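Local coordinates for niemann-Pick type C2 protein (Camponotus japonicus, PDB 3WEB) that binds oleic acid in the hydrophobic interior of an immunoglobulin-like beta-sandwich and probably carries such lipid signals in the chemical communication of worker ants, at residues V38-F42 against M111-R115; N50-A55 against L68-C74. All blocks are in the same frame, centred on the assembly; numbering follows the deposited sequence.

Contact 1: V38-F42 against M111-R115; sequences VSMKF and MWEFR. With OLA (oleic acid), chain B.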
# COMPACT_ATOMS: atom_id res chain seq x y z
N VAL A 38 2.22 2.31 8.31
CA VAL A 38 2.64 1.57 7.12
C VAL A 38 3.73 2.36 6.42
O VAL A 38 3.60 3.58 6.27
CB VAL A 38 1.47 1.33 6.14
CG1 VAL A 38 1.94 0.59 4.89
CG2 VAL A 38 0.34 0.57 6.82
N SER A 39 4.79 1.68 6.02
CA SER A 39 5.87 2.27 5.24
C SER A 39 6.11 1.45 3.97
O SER A 39 6.06 0.22 4.01
CB SER A 39 7.17 2.33 6.06
OG SER A 39 8.27 2.71 5.24
N MET A 40 6.37 2.13 2.86
CA MET A 40 6.83 1.45 1.64
C MET A 40 8.02 2.18 1.04
O MET A 40 7.93 3.38 0.79
CB MET A 40 5.71 1.36 0.59
CG MET A 40 6.21 0.93 -0.79
SD MET A 40 4.92 0.51 -1.99
CE MET A 40 4.23 2.13 -2.30
N LYS A 41 9.11 1.44 0.82
CA LYS A 41 10.25 1.96 0.05
C LYS A 41 10.10 1.52 -1.39
O LYS A 41 9.98 0.33 -1.68
CB LYS A 41 11.58 1.44 0.61
CG LYS A 41 11.81 1.80 2.07
CD LYS A 41 13.08 1.14 2.57
CE LYS A 41 13.19 1.24 4.08
NZ LYS A 41 14.47 0.64 4.54
N PHE A 42 10.08 2.50 -2.29
CA PHE A 42 9.84 2.21 -3.70
C PHE A 42 10.63 3.12 -4.63
O PHE A 42 11.09 4.20 -4.24
CB PHE A 42 8.33 2.23 -4.01
CG PHE A 42 7.72 3.61 -4.02
CD1 PHE A 42 7.46 4.29 -2.82
CD2 PHE A 42 7.36 4.22 -5.22
CE1 PHE A 42 6.88 5.55 -2.82
CE2 PHE A 42 6.78 5.48 -5.23
CZ PHE A 42 6.55 6.15 -4.03
N MET A 111 -4.52 -6.05 -1.86
CA MET A 111 -3.71 -5.58 -2.98
C MET A 111 -3.68 -4.07 -2.94
O MET A 111 -4.71 -3.42 -2.82
CB MET A 111 -4.27 -6.05 -4.32
CG MET A 111 -4.17 -7.56 -4.54
SD MET A 111 -5.00 -8.06 -6.07
CE MET A 111 -4.25 -6.93 -7.24
N TRP A 112 -2.48 -3.52 -3.04
CA TRP A 112 -2.28 -2.09 -2.84
C TRP A 112 -1.35 -1.58 -3.93
O TRP A 112 -0.24 -2.08 -4.09
CB TRP A 112 -1.70 -1.86 -1.45
CG TRP A 112 -1.32 -0.46 -1.10
CD1 TRP A 112 -2.04 0.68 -1.34
CD2 TRP A 112 -0.14 -0.04 -0.39
NE1 TRP A 112 -1.37 1.78 -0.86
CE2 TRP A 112 -0.21 1.36 -0.26
CE3 TRP A 112 0.96 -0.73 0.13
CZ2 TRP A 112 0.80 2.11 0.37
CZ3 TRP A 112 1.96 0.01 0.78
CH2 TRP A 112 1.87 1.42 0.88
N GLU A 113 -1.83 -0.58 -4.67
CA GLU A 113 -1.11 -0.06 -5.83
C GLU A 113 -0.87 1.44 -5.75
O GLU A 113 -1.70 2.19 -5.23
CB GLU A 113 -1.88 -0.34 -7.13
CG GLU A 113 -2.37 -1.77 -7.30
CD GLU A 113 -3.11 -1.98 -8.62
OE1 GLU A 113 -3.56 -0.98 -9.23
OE2 GLU A 113 -3.23 -3.15 -9.04
N PHE A 114 0.27 1.87 -6.28
CA PHE A 114 0.50 3.28 -6.60
C PHE A 114 0.53 3.39 -8.11
O PHE A 114 1.28 2.66 -8.77
CB PHE A 114 1.85 3.77 -6.06
CG PHE A 114 1.84 4.21 -4.62
CD1 PHE A 114 0.75 3.99 -3.78
CD2 PHE A 114 2.97 4.85 -4.09
CE1 PHE A 114 0.77 4.41 -2.46
CE2 PHE A 114 2.99 5.26 -2.76
CZ PHE A 114 1.89 5.05 -1.95
N ARG A 115 -0.29 4.27 -8.66
CA ARG A 115 -0.28 4.55 -10.08
C ARG A 115 0.17 5.98 -10.35
O ARG A 115 0.01 6.87 -9.51
CB ARG A 115 -1.66 4.31 -10.68
CG ARG A 115 -2.14 2.87 -10.54
CD ARG A 115 -3.55 2.72 -11.09
NE ARG A 115 -4.05 1.36 -10.92
CZ ARG A 115 -5.26 0.95 -11.30
NH1 ARG A 115 -6.09 1.80 -11.90
NH2 ARG A 115 -5.64 -0.30 -11.09
C1 OLA B . -6.03 6.21 3.41
O1 OLA B . -5.64 6.83 2.40
O2 OLA B . -7.23 6.05 3.70
C2 OLA B . -4.99 5.63 4.35
C3 OLA B . -5.07 4.10 4.37
C4 OLA B . -3.69 3.47 4.19
C5 OLA B . -3.59 2.72 2.87
C6 OLA B . -2.51 1.64 2.92
C7 OLA B . -3.15 0.26 2.85
C8 OLA B . -2.12 -0.87 2.79
C9 OLA B . -1.60 -1.20 4.17
C10 OLA B . -2.19 -2.04 5.03
C11 OLA B . -3.47 -2.77 4.72
C12 OLA B . -4.31 -2.90 5.98
C13 OLA B . -5.78 -2.61 5.70
C14 OLA B . -6.54 -2.44 7.01
C15 OLA B . -8.02 -2.75 6.82
C16 OLA B . -8.86 -1.47 6.91
C17 OLA B . -9.66 -1.43 8.20
C18 OLA B . -10.98 -0.71 8.01
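The side chains of M40 (chi1 168°) and W112 both leave their strands with CG anti to the backbone N and run at each other from opposite directions, while a bend at chi3 of M40 turns its methyl onto the ring of F114. They meet inside an immunoglobulin-like beta-sandwich: 38-42 is part of the central strand of the three-stranded antiparallel sheet, 111-115 belongs to the other sheet, and the two segments cross at -50° with their axes 11.2 Å apart. Side chains fill that gap. M40 CE sits over one face of F114, 3.6 Å from the ring centroid, in a CH-pi contact. The sulfur of the same residue lies obliquely off the six-membered ring of W112, its SD 4.6 Å from that centroid, as a Met-aromatic contact, so one thioether serves two aromatic neighbours. Beside it, F114 presents its edge to the face of F42 in a T-shaped pair, planes 88° apart and centroids 5.3 Å apart; Y93, on strand 91-99 beside 34-44, makes a further edge-to-face pair with F114. Toward the lipid the packing continues through V38, whose CG1 touches W112 CH2 at 4.1 Å. V38 and W112 thereby form part of the wall of the fatty-acid pocket that this lipid-binding fold holds between its sheets. The indole turns one face to the bent oleate chain, with OLA C8 3.8 Å from W112 CD2, and V38 CG2 reaches OLA C9, a carbon of the cis double bond, at 3.7 Å.

Contact 2: N50-A55 against L68-C74; sequences NVEAKA and LKKPEIC. With OLA (oleic acid), chain B.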
# COMPACT_ATOMS: atom_id res chain seq x y z
N ASN A 50 2.37 12.80 -10.80
CA ASN A 50 1.37 12.66 -9.75
C ASN A 50 1.16 11.18 -9.43
O ASN A 50 1.30 10.33 -10.31
CB ASN A 50 0.04 13.30 -10.17
CG ASN A 50 -0.92 13.46 -9.01
OD1 ASN A 50 -0.56 13.94 -7.93
ND2 ASN A 50 -2.18 13.08 -9.24
N VAL A 51 0.81 10.89 -8.18
CA VAL A 51 0.58 9.51 -7.75
C VAL A 51 -0.85 9.36 -7.22
O VAL A 51 -1.29 10.15 -6.39
CB VAL A 51 1.58 9.07 -6.65
CG1 VAL A 51 1.35 7.62 -6.25
CG2 VAL A 51 3.01 9.26 -7.12
N GLU A 52 -1.55 8.34 -7.70
CA GLU A 52 -2.87 7.98 -7.15
C GLU A 52 -2.82 6.55 -6.64
O GLU A 52 -2.51 5.62 -7.39
CB GLU A 52 -3.97 8.09 -8.21
CG GLU A 52 -4.31 9.51 -8.65
CD GLU A 52 -5.43 9.55 -9.68
OE1 GLU A 52 -6.60 9.31 -9.31
OE2 GLU A 52 -5.15 9.85 -10.87
N ALA A 53 -3.10 6.37 -5.35
CA ALA A 53 -3.11 5.04 -4.75
C ALA A 53 -4.47 4.35 -4.91
O ALA A 53 -5.51 5.00 -4.98
CB ALA A 53 -2.72 5.10 -3.28
N LYS A 54 -4.42 3.02 -4.96
CA LYS A 54 -5.59 2.17 -5.11
C LYS A 54 -5.45 0.98 -4.17
O LYS A 54 -4.36 0.42 -4.03
CB LYS A 54 -5.69 1.64 -6.55
CG LYS A 54 -5.72 2.70 -7.63
CD LYS A 54 -7.04 3.44 -7.63
CE LYS A 54 -7.15 4.35 -8.83
NZ LYS A 54 -8.47 5.05 -8.80
N ALA A 55 -6.55 0.59 -3.54
CA ALA A 55 -6.55 -0.58 -2.68
C ALA A 55 -7.67 -1.55 -3.06
O ALA A 55 -8.73 -1.14 -3.55
CB ALA A 55 -6.67 -0.18 -1.21
N LEU A 68 -9.93 4.78 -0.58
CA LEU A 68 -8.92 5.34 0.31
C LEU A 68 -9.27 6.79 0.63
O LEU A 68 -9.88 7.48 -0.19
CB LEU A 68 -7.52 5.23 -0.30
CG LEU A 68 -6.98 3.82 -0.58
CD1 LEU A 68 -5.77 3.87 -1.50
CD2 LEU A 68 -6.65 3.08 0.71
N LYS A 69 -8.88 7.24 1.82
CA LYS A 69 -9.16 8.61 2.26
C LYS A 69 -8.22 9.62 1.61
O LYS A 69 -8.62 10.75 1.32
CB LYS A 69 -9.08 8.72 3.78
CG LYS A 69 -10.23 8.05 4.52
CD LYS A 69 -10.04 8.15 6.03
CE LYS A 69 -10.96 7.21 6.79
NZ LYS A 69 -12.39 7.60 6.70
N LYS A 70 -6.96 9.23 1.40
CA LYS A 70 -5.96 10.13 0.83
C LYS A 70 -5.18 9.48 -0.33
O LYS A 70 -3.97 9.27 -0.20
CB LYS A 70 -4.99 10.62 1.91
CG LYS A 70 -5.66 11.28 3.11
CD LYS A 70 -4.69 11.53 4.26
CE LYS A 70 -4.31 10.24 4.98
NZ LYS A 70 -3.47 10.49 6.18
N PRO A 71 -5.87 9.17 -1.45
CA PRO A 71 -5.22 8.45 -2.56
C PRO A 71 -4.18 9.26 -3.33
O PRO A 71 -3.30 8.68 -3.96
CB PRO A 71 -6.38 8.08 -3.48
CG PRO A 71 -7.43 9.09 -3.20
CD PRO A 71 -7.28 9.47 -1.75
N GLU A 72 -4.28 10.59 -3.29
CA GLU A 72 -3.28 11.42 -3.94
C GLU A 72 -2.11 11.63 -2.98
O GLU A 72 -2.04 12.62 -2.24
CB GLU A 72 -3.87 12.74 -4.45
CG GLU A 72 -4.80 12.55 -5.64
CD GLU A 72 -5.00 13.82 -6.43
OE1 GLU A 72 -4.23 14.07 -7.38
OE2 GLU A 72 -5.95 14.58 -6.11
N ILE A 73 -1.22 10.65 -3.01
CA ILE A 73 -0.08 10.53 -2.10
C ILE A 73 0.80 11.77 -2.05
O ILE A 73 1.26 12.16 -0.97
CB ILE A 73 0.79 9.31 -2.51
CG1 ILE A 73 -0.05 8.02 -2.55
CG2 ILE A 73 2.04 9.20 -1.65
CD1 ILE A 73 -0.86 7.73 -1.31
N CYS A 74 1.04 12.38 -3.21
CA CYS A 74 1.93 13.54 -3.29
C CYS A 74 1.30 14.80 -2.69
O CYS A 74 2.00 15.74 -2.35
CB CYS A 74 2.35 13.79 -4.74
SG CYS A 74 3.66 12.67 -5.25
C1 OLA B . -6.03 6.21 3.41
O1 OLA B . -5.64 6.83 2.40
O2 OLA B . -7.23 6.05 3.70
C2 OLA B . -4.99 5.63 4.35
C3 OLA B . -5.07 4.10 4.37
C4 OLA B . -3.69 3.47 4.19
C5 OLA B . -3.59 2.72 2.87
C6 OLA B . -2.51 1.64 2.92
C7 OLA B . -3.15 0.26 2.85
C8 OLA B . -2.12 -0.87 2.79
C9 OLA B . -1.60 -1.20 4.17
C10 OLA B . -2.19 -2.04 5.03
C11 OLA B . -3.47 -2.77 4.72
C12 OLA B . -4.31 -2.90 5.98
C13 OLA B . -5.78 -2.61 5.70
C14 OLA B . -6.54 -2.44 7.01
C15 OLA B . -8.02 -2.75 6.82
C16 OLA B . -8.86 -1.47 6.91
C17 OLA B . -9.66 -1.43 8.20
C18 OLA B . -10.98 -0.71 8.01
O HOH W 1 -0.58 12.61 -5.50
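The loop 68-74 runs along segment 50-55 and is tied to it through backbone atoms near P71, whose carbonyl O accepts from A53 N at 2.7 Å; a weak bond from I73 N to V51 O follows, and E72 between them is the centre of an inverse gamma turn. At the outer end, N50 holds CG anti to its own nitrogen (chi1 -167°), which sends the amide over to the loop. There N50 ND2 donates to the anti lone pair of E72 OE1 at 2.9 Å, the amide and carboxylate planes standing 84° apart. The other half of the amide takes a water, which donates to N50 OD1 and V51 O and accepts from C74 N at 2.8 Å, bridging the two segments. Apolar groups pack on the inward side: A53 CB touches both I73 CD1 and L68 CD1, the latter 3.7 Å away, and A55 CB meets L68 CD2. V51 CG2 rests against C74 SG, a sulfur joined to C83 in a disulfide. Near its N-terminal end the loop itself holds the ligand head: K69 N reaches OLA O2 at 2.8 Å and K70 N reaches OLA O1 at 2.9 Å, one amide to each oxygen. The carboxylate is thus gripped by main-chain N-H groups of consecutive residues, while L68 packs against both the strand and the lipid. E72 OE1 also forms a salt bridge to K75, and its two partners, N50 and K75, together probably favour the charged form of the E72 carboxylate.

Contacts 1 and 2 have centres 10 Å apart, and each contributes one strand to the same sheet, where 51-59 and 107-116 are antiparallel neighbours, joined by probable backbone hydrogen bonds from E113 N to K54 O and from E52 N to R115 O. Along the chain the order is 38-42, 50-55, 68-74, 111-115, so contact 2 is nested within the span closed by contact 1. F114 connects them directly, its CZ packing at 3.6 Å on I73 CG1. Contact 1 lies near the centre of the sandwich and lines the middle of the lipid chain, around the double bond; contact 2 lies farther out, where its loop holds the carboxylate. Together they contact the oleate from head group to double bond.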